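PDB 2OB9: tail assembly chaperone from Enterobacteria phage HK97, which acts as a chaperone in assembly of the phage tail, probably working as a spiral of packed copies. Local coordinates for residues 26-31 against 103-108; 13-18 against 34-39; 71-76 against 92-97. All coordinates share one frame; numbering follows the deposited sequence.

How the interactions relate
From the N terminus, the 13-18 loop comes first, and its partner is 34-39; interaction 2 closes a loop holding strand 20-25 and the first half of strand 31-36. Between them lies 26-31, the hairpin bend, whose partner 103-108 is far ahead; interactions 1 and 2 therefore cross. Interaction 3, between 71-76 and 92-97, opens and closes entirely within the span of interaction 1 and after interaction 2 is complete. The contacts meet side by side: Leu108 rests on Leu35 and Phe76, and Pro38 on Leu75. Together they tie the two ends of the beta hairpin and the helices 61-79, 94-98 and 103-113 into one body.

Interaction 1. Residues 26-31 against 103-108; sequences PEWEGV and PVHSRL
Glu27 and Val104 mark the point where the two backbones come closest, their CA atoms 7.6 Å apart: an irregular loop faces the first turns of a helix. The loop bends back through a type I' turn from Trp28 to Val31, closed by the bond from Val31 N to Trp28 O, and it presents Glu27 and Trp28 to the helix. Val104 is the wedge between these two residues, its two methyls dividing the work. Val104 CG2 lies 3.3 Å from Glu27 CG, while Val104 CG1, anti to the backbone N (chi1 177°), packs 3.6 Å from Trp28 CE2. The far end of the indole meets Leu108 tip to tip, with Trp28 CH2 3.6 Å from Leu108 CD1. Its edge also approaches the face of His105 in a T-shaped pair, Trp28 CZ2 standing 3.7 Å from His105 NE2 and the two planes turned 63° apart. On the other flank of Val104 the Glu27 chain bends at chi2, and its carboxylate reaches Arg107 tip to tip. NH2 of Arg107 donates to OE2 of Glu27 at 2.8 Å, a salt bridge bent to 132° at the hydrogen and entered from above the carboxylate plane. The salt bridge thus lies beside the packing of Val104 and Leu108 on the indole. The imidazole has its own polar partner, since His105 NE2 is hydrogen-bonded to Ala11 O of the second subunit, which also packs on Trp28. Within the chain, the contact sets the end of the beta hairpin formed by strands 20-25 and 31-36 against helix 103-113; Val104 and Leu108 continue onto Val25 and Val23 of the first strand, and the His105 ring meets Phe76 of helix 61-79.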
ATOM      1  N   PRO A  26     -14.482 -45.404  -2.060  1.00 55.37           N
ATOM      2  CA  PRO A  26     -14.513 -46.545  -1.135  1.00 55.95           C
ATOM      3  C   PRO A  26     -15.456 -46.346   0.028  1.00 56.52           C
ATOM      4  O   PRO A  26     -16.117 -47.297   0.460  1.00 57.39           O
ATOM      5  CB  PRO A  26     -13.073 -46.596  -0.596  1.00 56.32           C
ATOM      6  CG  PRO A  26     -12.232 -46.042  -1.720  1.00 56.08           C
ATOM      7  CD  PRO A  26     -13.095 -45.031  -2.428  1.00 55.06           C
ATOM      8  N   GLU A  27     -15.508 -45.118   0.538  1.00 56.49           N
ATOM      9  CA  GLU A  27     -16.245 -44.825   1.760  1.00 56.42           C
ATOM     10  C   GLU A  27     -17.698 -44.465   1.474  1.00 55.58           C
ATOM     11  O   GLU A  27     -18.517 -44.378   2.389  1.00 56.55           O
ATOM     12  CB  GLU A  27     -15.546 -43.717   2.541  1.00 56.30           C
ATOM     13  CG  GLU A  27     -14.908 -42.720   1.615  1.00 59.89           C
ATOM     14  CD  GLU A  27     -13.410 -42.822   1.559  1.00 60.20           C
ATOM     15  OE1 GLU A  27     -12.794 -42.927   2.632  1.00 57.87           O
ATOM     16  OE2 GLU A  27     -12.867 -42.769   0.440  1.00 61.44           O
ATOM     17  N   TRP A  28     -18.014 -44.255   0.203  1.00 54.37           N
ATOM     18  CA  TRP A  28     -19.400 -44.110  -0.206  1.00 52.54           C
ATOM     19  C   TRP A  28     -19.793 -45.327  -1.003  1.00 51.63           C
ATOM     20  O   TRP A  28     -20.274 -45.224  -2.135  1.00 52.00           O
ATOM     21  CB  TRP A  28     -19.611 -42.845  -1.021  1.00 51.69           C
ATOM     22  CG  TRP A  28     -19.323 -41.542  -0.311  1.00 51.69           C
ATOM     23  CD1 TRP A  28     -19.150 -41.321   1.052  1.00 49.78           C
ATOM     24  CD2 TRP A  28     -19.257 -40.259  -0.935  1.00 49.98           C
ATOM     25  NE1 TRP A  28     -18.955 -39.971   1.288  1.00 47.10           N
ATOM     26  CE2 TRP A  28     -19.018 -39.303   0.086  1.00 51.06           C
ATOM     27  CE3 TRP A  28     -19.371 -39.824  -2.273  1.00 50.20           C
ATOM     28  CZ2 TRP A  28     -18.875 -37.939  -0.195  1.00 51.60           C
ATOM     29  CZ3 TRP A  28     -19.233 -38.477  -2.552  1.00 49.62           C
ATOM     30  CH2 TRP A  28     -18.994 -37.545  -1.510  1.00 50.93           C
ATOM     31  N   GLU A  29     -19.537 -46.484  -0.403  1.00 50.54           N
ATOM     32  CA  GLU A  29     -19.947 -47.806  -0.916  1.00 49.61           C
ATOM     33  C   GLU A  29     -19.430 -48.180  -2.292  1.00 48.69           C
ATOM     34  O   GLU A  29     -20.055 -48.967  -2.995  1.00 49.14           O
ATOM     35  CB  GLU A  29     -21.465 -47.990  -0.784  1.00 48.98           C
ATOM     36  CG  GLU A  29     -21.892 -47.714   0.661  1.00 50.66           C
ATOM     37  CD  GLU A  29     -23.375 -47.862   0.903  1.00 52.45           C
ATOM     38  OE1 GLU A  29     -24.126 -48.110  -0.073  1.00 52.96           O
ATOM     39  OE2 GLU A  29     -23.784 -47.717   2.080  1.00 52.83           O
ATOM     40  N   GLY A  30     -18.271 -47.648  -2.667  1.00 47.70           N
ATOM     41  CA  GLY A  30     -17.635 -48.022  -3.926  1.00 46.64           C
ATOM     42  C   GLY A  30     -18.204 -47.261  -5.106  1.00 46.75           C
ATOM     43  O   GLY A  30     -17.799 -47.486  -6.224  1.00 46.94           O
ATOM     44  N   VAL A  31     -19.117 -46.322  -4.857  1.00 47.51           N
ATOM     45  CA  VAL A  31     -19.779 -45.542  -5.929  1.00 47.32           C
ATOM     46  C   VAL A  31     -18.752 -44.768  -6.733  1.00 47.94           C
ATOM     47  O   VAL A  31     -17.752 -44.270  -6.176  1.00 48.12           O
ATOM     48  CB  VAL A  31     -20.900 -44.573  -5.346  1.00 47.37           C
ATOM     49  CG1 VAL A  31     -20.306 -43.303  -4.700  1.00 45.14           C
ATOM     50  CG2 VAL A  31     -21.944 -44.203  -6.384  1.00 45.60           C
ATOM     51  N   PRO A 103     -14.057 -35.219   6.012  1.00 55.11           N
ATOM     52  CA  PRO A 103     -12.820 -35.764   5.433  1.00 54.78           C
ATOM     53  C   PRO A 103     -12.915 -36.283   3.981  1.00 54.25           C
ATOM     54  O   PRO A 103     -12.013 -36.036   3.188  1.00 55.49           O
ATOM     55  CB  PRO A 103     -12.457 -36.899   6.408  1.00 54.72           C
ATOM     56  CG  PRO A 103     -13.026 -36.456   7.712  1.00 54.91           C
ATOM     57  CD  PRO A 103     -14.344 -35.805   7.332  1.00 55.13           C
ATOM     58  N   VAL A 104     -13.965 -37.016   3.650  1.00 52.95           N
ATOM     59  CA  VAL A 104     -14.153 -37.536   2.297  1.00 52.18           C
ATOM     60  C   VAL A 104     -14.349 -36.407   1.270  1.00 51.96           C
ATOM     61  O   VAL A 104     -13.651 -36.360   0.255  1.00 52.11           O
ATOM     62  CB  VAL A 104     -15.304 -38.604   2.230  1.00 51.59           C
ATOM     63  CG1 VAL A 104     -15.533 -39.096   0.782  1.00 48.03           C
ATOM     64  CG2 VAL A 104     -14.984 -39.761   3.157  1.00 50.07           C
ATOM     65  N   HIS A 105     -15.287 -35.503   1.552  1.00 51.85           N
ATOM     66  CA  HIS A 105     -15.556 -34.359   0.688  1.00 51.38           C
ATOM     67  C   HIS A 105     -14.285 -33.560   0.436  1.00 51.29           C
ATOM     68  O   HIS A 105     -13.995 -33.154  -0.674  1.00 51.07           O
ATOM     69  CB  HIS A 105     -16.613 -33.449   1.316  1.00 50.14           C
ATOM     70  CG  HIS A 105     -17.834 -34.181   1.776  1.00 52.06           C
ATOM     71  ND1 HIS A 105     -17.837 -34.983   2.895  1.00 51.89           N
ATOM     72  CD2 HIS A 105     -19.075 -34.269   1.245  1.00 51.78           C
ATOM     73  CE1 HIS A 105     -19.033 -35.509   3.055  1.00 52.23           C
ATOM     74  NE2 HIS A 105     -19.795 -35.114   2.047  1.00 53.91           N
ATOM     75  N   SER A 106     -13.523 -33.348   1.484  1.00 51.82           N
ATOM     76  CA  SER A 106     -12.355 -32.511   1.385  1.00 51.84           C
ATOM     77  C   SER A 106     -11.227 -33.205   0.617  1.00 50.93           C
ATOM     78  O   SER A 106     -10.482 -32.558  -0.080  1.00 49.26           O
ATOM     79  CB  SER A 106     -11.943 -32.019   2.770  1.00 51.69           C
ATOM     80  OG  SER A 106     -10.972 -32.883   3.350  1.00 53.14           O
ATOM     81  N   ARG A 107     -11.158 -34.528   0.711  1.00 51.92           N
ATOM     82  CA  ARG A 107     -10.210 -35.352  -0.074  1.00 52.96           C
ATOM     83  C   ARG A 107     -10.646 -35.428  -1.549  1.00 51.85           C
ATOM     84  O   ARG A 107      -9.825 -35.520  -2.442  1.00 51.15           O
ATOM     85  CB  ARG A 107     -10.154 -36.760   0.510  1.00 52.29           C
ATOM     86  CG  ARG A 107      -9.155 -37.685  -0.186  1.00 56.52           C
ATOM     87  CD  ARG A 107      -9.230 -39.193   0.257  1.00 57.90           C
ATOM     88  NE  ARG A 107     -10.510 -39.888  -0.052  1.00 64.99           N
ATOM     89  CZ  ARG A 107     -10.885 -40.272  -1.277  1.00 68.08           C
ATOM     90  NH1 ARG A 107     -10.110 -40.012  -2.339  1.00 66.70           N
ATOM     91  NH2 ARG A 107     -12.044 -40.922  -1.447  1.00 69.30           N
ATOM     92  N   LEU A 108     -11.955 -35.388  -1.794  1.00 50.99           N
ATOM     93  CA  LEU A 108     -12.470 -35.330  -3.168  1.00 50.54           C
ATOM     94  C   LEU A 108     -12.229 -33.945  -3.785  1.00 50.52           C
ATOM     95  O   LEU A 108     -11.850 -33.867  -4.945  1.00 51.82           O
ATOM     96  CB  LEU A 108     -13.968 -35.748  -3.249  1.00 49.84           C
ATOM     97  CG  LEU A 108     -14.271 -37.245  -3.063  1.00 48.08           C
ATOM     98  CD1 LEU A 108     -15.756 -37.490  -2.986  1.00 45.57           C
ATOM     99  CD2 LEU A 108     -13.661 -38.117  -4.193  1.00 45.11           C
TER

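Interaction 2. Residues 13-18 against 34-39; sequences AKMAGF and VLREPS
Val34, at the start of the segment, faces Met15 (selenomethionine, atom SE), whose chain is bent at chi2 and chi3; the modelled distance between Met15 CE and Val34 CG1 is doubtful and carries no weight. Two residues on, Arg36 makes the largest contribution from this segment, against Phe18. Its CG lies between the backbone N and the carbonyl carbon (chi1 78°), and from there the chain runs extended to NE, side by side with Phe18 and pointing the same way. Arg36 CD sits over the ring face, 3.9 Å from the centroid of Phe18, in a CH-pi contact. Beyond it the guanidinium stacks on the same ring with the planes 30° apart, an off-centre cation-pi pair in which CZ of Arg36 is 4.3 Å from the centroid of Phe18. CB of Arg36 also meets SE of Met15 at 4.0 Å. The guanidinium is steadied by Arg36 NH1, which donates to the carbonyl O of Glu37 at 3.2 Å and forms a salt bridge with Asp78. The same Glu37 O has a second role: it lies at the ring edge, 3.2 Å from Phe18 CD1. The Glu37 side chain turns back to the loop, its OE2 bonded to the N of Arg19 just after Phe18, and OE1 forms a salt bridge with Arg107 of the third subunit. Pro38 packs away from the loop, on Leu75, Asp78 and Val79 of helix 61-79. Ser39 lies at the edge of the Phe18 ring, its CA 3.6 Å from Phe18 CE1, and its OG makes a weak bond to Glu41 N. The whole is a strand end running into a serine N-cap of helix 40-49, where an arginine-on-phenylalanine cation-pi stack holds the loop that leads into the beta hairpin, beside a subunit interface.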
ATOM      1  N   ALA A  13     -18.764 -31.399 -27.013  1.00 55.43           N
ATOM      2  CA  ALA A  13     -19.204 -32.528 -26.226  1.00 56.18           C
ATOM      3  C   ALA A  13     -19.504 -32.096 -24.784  1.00 57.69           C
ATOM      4  O   ALA A  13     -19.008 -31.053 -24.305  1.00 57.25           O
ATOM      5  CB  ALA A  13     -18.157 -33.658 -26.252  1.00 55.20           C
ATOM      6  N   LYS A  14     -20.346 -32.889 -24.124  1.00 59.02           N
ATOM      7  CA  LYS A  14     -20.666 -32.709 -22.728  1.00 61.50           C
ATOM      8  C   LYS A  14     -19.353 -32.733 -21.962  1.00 61.76           C
ATOM      9  O   LYS A  14     -18.553 -33.690 -22.097  1.00 63.05           O
ATOM     10  CB  LYS A  14     -21.585 -33.839 -22.214  1.00 61.27           C
ATOM     11  CG  LYS A  14     -22.508 -33.415 -21.062  1.00 62.95           C
ATOM     12  CD  LYS A  14     -22.979 -34.574 -20.141  1.00 63.17           C
ATOM     13  CE  LYS A  14     -23.187 -35.907 -20.880  1.00 64.55           C
ATOM     14  NZ  LYS A  14     -23.799 -36.966 -19.975  1.00 66.16           N
HETATM   15  N   MSE A  15     -19.133 -31.689 -21.181  1.00 60.91           N
HETATM   16  CA  MSE A  15     -17.878 -31.561 -20.424  1.00 62.55           C
HETATM   17  C   MSE A  15     -16.610 -31.376 -21.253  1.00 59.24           C
HETATM   18  O   MSE A  15     -15.520 -31.611 -20.752  1.00 59.69           O
HETATM   19  CB  MSE A  15     -17.700 -32.697 -19.390  1.00 62.35           C
HETATM   20  CG  MSE A  15     -18.551 -32.512 -18.153  1.00 63.04           C
HETATM   21 SE   MSE A  15     -17.628 -33.034 -16.512  0.80 71.60          SE
HETATM   22  CE  MSE A  15     -17.187 -34.875 -16.700  1.00 69.04           C
ATOM     23  N   ALA A  16     -16.758 -30.950 -22.513  1.00 56.69           N
ATOM     24  CA  ALA A  16     -15.640 -30.451 -23.336  1.00 53.10           C
ATOM     25  C   ALA A  16     -14.886 -29.287 -22.646  1.00 51.24           C
ATOM     26  O   ALA A  16     -13.701 -29.030 -22.935  1.00 50.33           O
ATOM     27  CB  ALA A  16     -16.162 -30.006 -24.702  1.00 52.18           C
ATOM     28  N   GLY A  17     -15.592 -28.569 -21.775  1.00 48.94           N
ATOM     29  CA  GLY A  17     -15.056 -27.399 -21.130  1.00 47.47           C
ATOM     30  C   GLY A  17     -14.164 -27.708 -19.952  1.00 47.80           C
ATOM     31  O   GLY A  17     -13.493 -26.832 -19.490  1.00 48.16           O
ATOM     32  N   PHE A  18     -14.105 -28.960 -19.506  1.00 47.73           N
ATOM     33  CA  PHE A  18     -13.513 -29.294 -18.210  1.00 48.33           C
ATOM     34  C   PHE A  18     -12.634 -30.515 -18.290  1.00 48.58           C
ATOM     35  O   PHE A  18     -13.076 -31.528 -18.743  1.00 48.55           O
ATOM     36  CB  PHE A  18     -14.629 -29.592 -17.173  1.00 46.59           C
ATOM     37  CG  PHE A  18     -15.470 -28.415 -16.870  1.00 46.12           C
ATOM     38  CD1 PHE A  18     -15.143 -27.579 -15.828  1.00 44.84           C
ATOM     39  CD2 PHE A  18     -16.554 -28.080 -17.691  1.00 46.94           C
ATOM     40  CE1 PHE A  18     -15.886 -26.453 -15.573  1.00 43.67           C
ATOM     41  CE2 PHE A  18     -17.292 -26.935 -17.448  1.00 45.05           C
ATOM     42  CZ  PHE A  18     -16.954 -26.128 -16.376  1.00 43.40           C
ATOM     43  N   VAL A  34     -17.762 -38.418 -10.875  1.00 49.26           N
ATOM     44  CA  VAL A  34     -16.906 -37.737 -11.809  1.00 47.85           C
ATOM     45  C   VAL A  34     -16.472 -36.439 -11.142  1.00 47.39           C
ATOM     46  O   VAL A  34     -17.277 -35.694 -10.607  1.00 47.71           O
ATOM     47  CB  VAL A  34     -17.639 -37.480 -13.166  1.00 48.68           C
ATOM     48  CG1 VAL A  34     -16.879 -36.463 -14.011  1.00 47.10           C
ATOM     49  CG2 VAL A  34     -17.839 -38.791 -13.955  1.00 46.53           C
ATOM     50  N   LEU A  35     -15.177 -36.211 -11.133  1.00 47.45           N
ATOM     51  CA  LEU A  35     -14.593 -34.987 -10.632  1.00 48.43           C
ATOM     52  C   LEU A  35     -14.136 -34.146 -11.822  1.00 48.75           C
ATOM     53  O   LEU A  35     -13.418 -34.631 -12.700  1.00 48.94           O
ATOM     54  CB  LEU A  35     -13.357 -35.308  -9.735  1.00 48.04           C
ATOM     55  CG  LEU A  35     -13.584 -36.070  -8.415  1.00 47.68           C
ATOM     56  CD1 LEU A  35     -12.296 -36.167  -7.601  1.00 46.23           C
ATOM     57  CD2 LEU A  35     -14.732 -35.461  -7.557  1.00 44.11           C
ATOM     58  N   ARG A  36     -14.555 -32.886 -11.829  1.00 49.06           N
ATOM     59  CA  ARG A  36     -14.177 -31.932 -12.862  1.00 49.52           C
ATOM     60  C   ARG A  36     -13.396 -30.793 -12.195  1.00 48.41           C
ATOM     61  O   ARG A  36     -13.605 -30.538 -11.040  1.00 48.21           O
ATOM     62  CB  ARG A  36     -15.440 -31.425 -13.607  1.00 49.38           C
ATOM     63  CG  ARG A  36     -16.260 -30.380 -12.869  1.00 50.56           C
ATOM     64  CD  ARG A  36     -17.203 -29.828 -13.884  1.00 52.21           C
ATOM     65  NE  ARG A  36     -18.351 -29.002 -13.505  1.00 50.32           N
ATOM     66  CZ  ARG A  36     -18.304 -27.827 -12.886  1.00 56.44           C
ATOM     67  NH1 ARG A  36     -17.148 -27.374 -12.378  1.00 58.56           N
ATOM     68  NH2 ARG A  36     -19.444 -27.122 -12.709  1.00 54.69           N
ATOM     69  N   GLU A  37     -12.465 -30.162 -12.905  1.00 48.26           N
ATOM     70  CA  GLU A  37     -11.863 -28.924 -12.445  1.00 48.06           C
ATOM     71  C   GLU A  37     -12.976 -27.868 -12.219  1.00 47.87           C
ATOM     72  O   GLU A  37     -14.028 -27.967 -12.819  1.00 47.94           O
ATOM     73  CB  GLU A  37     -10.837 -28.419 -13.456  1.00 47.75           C
ATOM     74  CG  GLU A  37     -11.447 -27.928 -14.751  1.00 48.90           C
ATOM     75  CD  GLU A  37     -10.387 -27.477 -15.721  1.00 51.20           C
ATOM     76  OE1 GLU A  37      -9.596 -26.592 -15.332  1.00 51.87           O
ATOM     77  OE2 GLU A  37     -10.357 -27.987 -16.865  1.00 53.06           O
ATOM     78  N   PRO A  38     -12.762 -26.893 -11.318  1.00 48.47           N
ATOM     79  CA  PRO A  38     -13.799 -25.882 -11.133  1.00 49.49           C
ATOM     80  C   PRO A  38     -13.967 -24.953 -12.311  1.00 50.59           C
ATOM     81  O   PRO A  38     -13.005 -24.681 -13.056  1.00 50.04           O
ATOM     82  CB  PRO A  38     -13.313 -25.083  -9.914  1.00 49.87           C
ATOM     83  CG  PRO A  38     -12.319 -25.991  -9.254  1.00 50.10           C
ATOM     84  CD  PRO A  38     -11.662 -26.731 -10.347  1.00 48.14           C
ATOM     85  N   SER A  39     -15.193 -24.469 -12.455  1.00 51.28           N
ATOM     86  CA  SER A  39     -15.520 -23.537 -13.477  1.00 53.04           C
ATOM     87  C   SER A  39     -14.921 -22.203 -13.076  1.00 53.81           C
ATOM     88  O   SER A  39     -14.490 -22.028 -11.931  1.00 53.37           O
ATOM     89  CB  SER A  39     -17.053 -23.480 -13.677  1.00 53.49           C
ATOM     90  OG  SER A  39     -17.660 -22.497 -12.870  1.00 55.07           O
TER

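Interaction 3. Residues 71-76 against 92-97; sequences ADVVLF and DEEEQV
Glu94 swings its CG anti to the backbone N (chi1 174°) and continues extended, a shape that carries the carboxylate up to the helix segment 71-76, while Phe76 holds its own CG anti to N (chi1 173°) and brings the ring toward Val97. The backbones approach to 6.5 Å between the CA atoms of Val74 and Glu94. Val73 crosses Glu94 at about a right angle, its CG2 3.7 Å from Glu94 CG and 3.6 Å from the carbonyl O of Glu94. The carboxylate itself passes by Val74, but the modelled separation there is doubtful. One turn along, Val97 CG1 meets Phe76 CD2 at 4.0 Å, again with the side chains crossing at about a right angle. No hydrogen bond spans the two segments; the buried carboxylate of Glu94 is instead met by Arg98 and Arg45, one at each oxygen, which would probably favour its charged form. Apolar side chains on one flank and a paired carboxylate on the other thus dock the first turn of the short helix 94-98, with Glu93 at its N-cap, against the long helix 61-79, a helix-helix contact in the body of this chaperone.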
ATOM      1  N   ALA A  71     -15.440 -21.466   1.768  1.00 51.51           N
ATOM      2  CA  ALA A  71     -14.874 -21.400   0.426  1.00 50.95           C
ATOM      3  C   ALA A  71     -14.640 -22.793  -0.132  1.00 51.46           C
ATOM      4  O   ALA A  71     -14.927 -23.035  -1.317  1.00 51.41           O
ATOM      5  CB  ALA A  71     -13.583 -20.629   0.446  1.00 50.80           C
ATOM      6  N   ASP A  72     -14.123 -23.709   0.710  1.00 51.32           N
ATOM      7  CA  ASP A  72     -13.883 -25.082   0.267  1.00 50.65           C
ATOM      8  C   ASP A  72     -15.219 -25.719  -0.145  1.00 50.67           C
ATOM      9  O   ASP A  72     -15.326 -26.348  -1.203  1.00 50.49           O
ATOM     10  CB  ASP A  72     -13.177 -25.936   1.332  1.00 50.09           C
ATOM     11  CG  ASP A  72     -11.696 -25.633   1.459  1.00 52.22           C
ATOM     12  OD1 ASP A  72     -11.189 -24.755   0.729  1.00 56.03           O
ATOM     13  OD2 ASP A  72     -11.020 -26.251   2.324  1.00 51.11           O
ATOM     14  N   VAL A  73     -16.259 -25.566   0.664  1.00 51.41           N
ATOM     15  CA  VAL A  73     -17.511 -26.234   0.260  1.00 51.42           C
ATOM     16  C   VAL A  73     -18.069 -25.753  -1.094  1.00 52.20           C
ATOM     17  O   VAL A  73     -18.636 -26.544  -1.806  1.00 53.36           O
ATOM     18  CB  VAL A  73     -18.607 -26.436   1.395  1.00 51.56           C
ATOM     19  CG1 VAL A  73     -18.055 -26.308   2.796  1.00 48.49           C
ATOM     20  CG2 VAL A  73     -19.875 -25.645   1.137  1.00 48.47           C
ATOM     21  N   VAL A  74     -17.837 -24.477  -1.441  1.00 53.01           N
ATOM     22  CA  VAL A  74     -18.252 -23.822  -2.694  1.00 52.50           C
ATOM     23  C   VAL A  74     -17.547 -24.389  -3.896  1.00 52.16           C
ATOM     24  O   VAL A  74     -18.172 -24.624  -4.944  1.00 53.69           O
ATOM     25  CB  VAL A  74     -18.007 -22.271  -2.625  1.00 53.19           C
ATOM     26  CG1 VAL A  74     -17.712 -21.625  -4.029  1.00 53.68           C
ATOM     27  CG2 VAL A  74     -19.153 -21.602  -1.935  1.00 52.64           C
ATOM     28  N   LEU A  75     -16.245 -24.594  -3.766  1.00 50.86           N
ATOM     29  CA  LEU A  75     -15.516 -25.299  -4.784  1.00 50.43           C
ATOM     30  C   LEU A  75     -16.010 -26.741  -4.861  1.00 49.51           C
ATOM     31  O   LEU A  75     -16.121 -27.303  -5.949  1.00 49.43           O
ATOM     32  CB  LEU A  75     -13.984 -25.253  -4.538  1.00 49.28           C
ATOM     33  CG  LEU A  75     -13.147 -24.129  -5.105  1.00 50.26           C
ATOM     34  CD1 LEU A  75     -11.649 -24.394  -4.896  1.00 47.95           C
ATOM     35  CD2 LEU A  75     -13.476 -23.929  -6.578  1.00 52.04           C
ATOM     36  N   PHE A  76     -16.252 -27.366  -3.713  1.00 49.36           N
ATOM     37  CA  PHE A  76     -16.664 -28.794  -3.698  1.00 48.79           C
ATOM     38  C   PHE A  76     -17.939 -29.085  -4.480  1.00 49.62           C
ATOM     39  O   PHE A  76     -18.039 -30.060  -5.259  1.00 50.97           O
ATOM     40  CB  PHE A  76     -16.820 -29.319  -2.264  1.00 46.94           C
ATOM     41  CG  PHE A  76     -17.391 -30.728  -2.201  1.00 47.43           C
ATOM     42  CD1 PHE A  76     -16.594 -31.837  -2.490  1.00 45.86           C
ATOM     43  CD2 PHE A  76     -18.735 -30.945  -1.863  1.00 45.71           C
ATOM     44  CE1 PHE A  76     -17.123 -33.141  -2.437  1.00 42.28           C
ATOM     45  CE2 PHE A  76     -19.266 -32.262  -1.816  1.00 46.06           C
ATOM     46  CZ  PHE A  76     -18.449 -33.339  -2.083  1.00 46.15           C
ATOM     47  N   ASP A  92     -27.275 -23.605  -4.718  1.00 55.47           N
ATOM     48  CA  ASP A  92     -28.236 -23.240  -3.697  1.00 56.84           C
ATOM     49  C   ASP A  92     -28.201 -24.074  -2.413  1.00 57.60           C
ATOM     50  O   ASP A  92     -28.755 -23.666  -1.396  1.00 57.68           O
ATOM     51  CB  ASP A  92     -29.656 -23.200  -4.290  1.00 56.83           C
ATOM     52  CG  ASP A  92     -29.823 -22.098  -5.324  1.00 58.04           C
ATOM     53  OD1 ASP A  92     -29.145 -21.045  -5.221  1.00 59.03           O
ATOM     54  OD2 ASP A  92     -30.636 -22.279  -6.248  1.00 60.30           O
ATOM     55  N   GLU A  93     -27.579 -25.246  -2.450  1.00 58.89           N
ATOM     56  CA  GLU A  93     -27.502 -26.055  -1.231  1.00 60.30           C
ATOM     57  C   GLU A  93     -26.126 -26.071  -0.597  1.00 60.95           C
ATOM     58  O   GLU A  93     -25.731 -27.051   0.023  1.00 61.38           O
ATOM     59  CB  GLU A  93     -28.096 -27.469  -1.419  1.00 60.59           C
ATOM     60  CG  GLU A  93     -27.578 -28.303  -2.593  1.00 61.50           C
ATOM     61  CD  GLU A  93     -28.688 -29.192  -3.202  1.00 59.70           C
ATOM     62  OE1 GLU A  93     -28.786 -29.306  -4.422  1.00 60.34           O
ATOM     63  OE2 GLU A  93     -29.470 -29.781  -2.458  1.00 59.32           O
ATOM     64  N   GLU A  94     -25.412 -24.953  -0.729  1.00 61.86           N
ATOM     65  CA  GLU A  94     -24.099 -24.784  -0.120  1.00 63.18           C
ATOM     66  C   GLU A  94     -24.173 -25.014   1.377  1.00 62.11           C
ATOM     67  O   GLU A  94     -23.420 -25.802   1.940  1.00 62.31           O
ATOM     68  CB  GLU A  94     -23.572 -23.373  -0.408  1.00 63.96           C
ATOM     69  CG  GLU A  94     -22.251 -22.994   0.308  1.00 64.82           C
ATOM     70  CD  GLU A  94     -22.037 -21.463   0.337  1.00 65.78           C
ATOM     71  OE1 GLU A  94     -21.446 -20.924  -0.635  1.00 67.86           O
ATOM     72  OE2 GLU A  94     -22.471 -20.809   1.321  1.00 66.68           O
ATOM     73  N   GLU A  95     -25.105 -24.315   1.996  1.00 60.93           N
ATOM     74  CA  GLU A  95     -25.343 -24.336   3.429  1.00 60.37           C
ATOM     75  C   GLU A  95     -25.729 -25.713   3.974  1.00 59.55           C
ATOM     76  O   GLU A  95     -25.285 -26.089   5.057  1.00 60.50           O
ATOM     77  CB  GLU A  95     -26.425 -23.290   3.745  1.00 60.39           C
ATOM     78  CG  GLU A  95     -27.383 -23.086   2.548  1.00 60.35           C
ATOM     79  CD  GLU A  95     -27.016 -21.935   1.590  1.00 60.78           C
ATOM     80  OE1 GLU A  95     -26.801 -20.778   2.037  1.00 60.94           O
ATOM     81  OE2 GLU A  95     -27.006 -22.183   0.364  1.00 60.33           O
ATOM     82  N   GLN A  96     -26.556 -26.449   3.228  1.00 57.92           N
ATOM     83  CA  GLN A  96     -26.862 -27.856   3.510  1.00 56.39           C
ATOM     84  C   GLN A  96     -25.588 -28.710   3.500  1.00 54.87           C
ATOM     85  O   GLN A  96     -25.394 -29.542   4.365  1.00 54.85           O
ATOM     86  CB  GLN A  96     -27.838 -28.408   2.453  1.00 56.69           C
ATOM     87  CG  GLN A  96     -29.316 -27.946   2.576  1.00 58.12           C
ATOM     88  CD  GLN A  96     -29.526 -26.430   2.488  1.00 58.01           C
ATOM     89  OE1 GLN A  96     -29.087 -25.777   1.539  1.00 58.50           O
ATOM     90  NE2 GLN A  96     -30.221 -25.873   3.485  1.00 58.96           N
ATOM     91  N   VAL A  97     -24.731 -28.505   2.505  1.00 54.00           N
ATOM     92  CA  VAL A  97     -23.477 -29.277   2.368  1.00 53.24           C
ATOM     93  C   VAL A  97     -22.458 -28.916   3.458  1.00 53.79           C
ATOM     94  O   VAL A  97     -21.778 -29.779   3.977  1.00 52.10           O
ATOM     95  CB  VAL A  97     -22.852 -29.148   0.920  1.00 53.15           C
ATOM     96  CG1 VAL A  97     -21.495 -29.839   0.825  1.00 49.82           C
ATOM     97  CG2 VAL A  97     -23.811 -29.683  -0.140  1.00 50.03           C
TER